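Long-range contact in RNA-binding protein (Porphyromonas gingivalis W83, PDB 7JLY), which probably binds RNA through a single RNA recognition motif, a small domain with two helices packed on an antiparallel beta-sheet: residues A[2-6]-A[57-61]. Sequence-based numbering, arbitrary orientation.
Sequences SMNIY and ARRAI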
loop_
_atom_site.group_PDB
_atom_site.type_symbol
_atom_site.label_atom_id
_atom_site.label_comp_id
_atom_site.label_asym_id
_atom_site.label_seq_id
_atom_site.Cartn_x
_atom_site.Cartn_y
_atom_site.Cartn_z
ATOM N N SER A 2 -9.294 -2.704 12.015
ATOM C CA SER A 2 -8.903 -2.508 10.621
ATOM C C SER A 2 -8.049 -1.258 10.490
ATOM O O SER A 2 -8.173 -0.339 11.299
ATOM C CB SER A 2 -10.146 -2.379 9.738
ATOM O OG SER A 2 -10.010 -3.156 8.565
ATOM N N MET A 3 -7.181 -1.218 9.484
ATOM C CA MET A 3 -6.523 0.032 9.117
ATOM C C MET A 3 -6.300 0.103 7.613
ATOM O O MET A 3 -5.855 -0.862 6.991
ATOM C CB MET A 3 -5.184 0.218 9.847
ATOM C CG MET A 3 -4.453 1.495 9.403
ATOM S SD MET A 3 -3.114 2.050 10.488
ATOM C CE MET A 3 -4.007 2.332 12.009
ATOM N N ASN A 4 -6.626 1.263 7.052
ATOM C CA ASN A 4 -6.365 1.596 5.660
ATOM C C ASN A 4 -4.977 2.215 5.572
ATOM O O ASN A 4 -4.643 3.105 6.359
ATOM C CB ASN A 4 -7.435 2.565 5.147
ATOM C CG ASN A 4 -7.522 2.629 3.619
ATOM O OD1 ASN A 4 -7.168 1.684 2.908
ATOM N ND2 ASN A 4 -8.021 3.760 3.115
ATOM N N ILE A 5 -4.168 1.727 4.637
ATOM C CA ILE A 5 -2.795 2.185 4.493
ATOM C C ILE A 5 -2.590 2.765 3.115
ATOM O O ILE A 5 -2.871 2.109 2.114
ATOM C CB ILE A 5 -1.779 1.041 4.706
ATOM C CG1 ILE A 5 -2.040 0.342 6.044
ATOM C CG2 ILE A 5 -0.341 1.574 4.642
ATOM C CD1 ILE A 5 -1.123 -0.822 6.311
ATOM N N TYR A 6 -2.111 4.005 3.079
ATOM C CA TYR A 6 -1.719 4.667 1.844
ATOM C C TYR A 6 -0.317 4.223 1.460
ATOM O O TYR A 6 0.582 4.295 2.286
ATOM C CB TYR A 6 -1.757 6.189 2.035
ATOM C CG TYR A 6 -1.459 7.032 0.802
ATOM C CD1 TYR A 6 -0.149 7.277 0.402
ATOM C CD2 TYR A 6 -2.491 7.610 0.060
ATOM C CE1 TYR A 6 0.133 8.063 -0.710
ATOM C CE2 TYR A 6 -2.221 8.397 -1.054
ATOM C CZ TYR A 6 -0.907 8.624 -1.434
ATOM O OH TYR A 6 -0.626 9.407 -2.539
ATOM N N ALA A 57 -0.814 -3.242 11.218
ATOM C CA ALA A 57 -0.704 -2.156 10.246
ATOM C C ALA A 57 0.278 -1.089 10.730
ATOM O O ALA A 57 1.149 -0.641 9.975
ATOM C CB ALA A 57 -2.072 -1.540 9.980
ATOM N N ARG A 58 0.135 -0.675 11.988
ATOM C CA ARG A 58 1.059 0.305 12.567
ATOM C C ARG A 58 2.483 -0.234 12.571
ATOM O O ARG A 58 3.435 0.514 12.341
ATOM C CB ARG A 58 0.626 0.682 13.983
ATOM C CG ARG A 58 -0.719 1.399 14.004
ATOM C CD ARG A 58 -1.017 2.085 15.335
ATOM N NE ARG A 58 -2.289 2.809 15.289
ATOM C CZ ARG A 58 -3.454 2.302 15.691
ATOM N NH1 ARG A 58 -3.511 1.066 16.180
ATOM N NH2 ARG A 58 -4.565 3.028 15.611
ATOM N N ARG A 59 2.628 -1.532 12.824
ATOM C CA ARG A 59 3.945 -2.164 12.786
ATOM C C ARG A 59 4.518 -2.113 11.369
ATOM O O ARG A 59 5.702 -1.825 11.175
ATOM C CB ARG A 59 3.861 -3.611 13.273
ATOM C CG ARG A 59 5.066 -4.450 12.910
ATOM C CD ARG A 59 4.825 -5.912 13.260
ATOM N NE ARG A 59 4.743 -6.099 14.707
ATOM C CZ ARG A 59 5.813 -6.277 15.475
ATOM N NH1 ARG A 59 7.024 -6.290 14.922
ATOM N NH2 ARG A 59 5.679 -6.447 16.783
ATOM N N ALA A 60 3.676 -2.391 10.373
ATOM C CA ALA A 60 4.150 -2.380 8.987
ATOM C C ALA A 60 4.618 -0.981 8.604
ATOM O O ALA A 60 5.669 -0.815 7.992
ATOM C CB ALA A 60 3.065 -2.861 8.030
ATOM N N ILE A 61 3.845 0.031 8.984
ATOM C CA ILE A 61 4.219 1.402 8.665
ATOM C C ILE A 61 5.554 1.772 9.324
ATOM O O ILE A 61 6.411 2.404 8.707
ATOM C CB ILE A 61 3.104 2.381 9.102
ATOM C CG1 ILE A 61 1.899 2.236 8.171
ATOM C CG2 ILE A 61 3.623 3.831 9.132
ATOM C CD1 ILE A 61 0.593 2.713 8.775
#
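Met3 and Ile5, on the central strand 3-8 of an RNA recognition motif, meet Ala57 and Ile61 on the second helix, 54-64, in the hydrophobic layer between sheet and helices. The short segments run nearly parallel, 18° apart with their axes 9.7 Å from each other, and side chains alone bridge them. Met3 has the largest share of the packing: its CB lies 3.6 Å from Ala57 CB, and Ile5 CD1 reaches the same methyl at 3.9 Å. Ile61, one turn further on, brings CD1 to 4.1 Å from Met3 SD, the two side chains crossing at about a right angle, and its CG1 lies 4.2 Å from Ile5 CG2. Met51 and Val76 of the flanking strands and Leu23 of helix 16-23 extend this core. Asn4 and Tyr6 point to the other side of the sheet, where Tyr6 meets the rings of Phe46 and Phe48, an aromatic surface that in RRM proteins commonly receives RNA. At the exposed margin Arg58 NH2 forms a salt bridge with Glu54. Met3 leaves the strand with CG anti to the backbone N (chi1 177°) and bends at chi3, which places CE over one guanidinium face, toward its rim, 3.7 Å from Arg58 NH2.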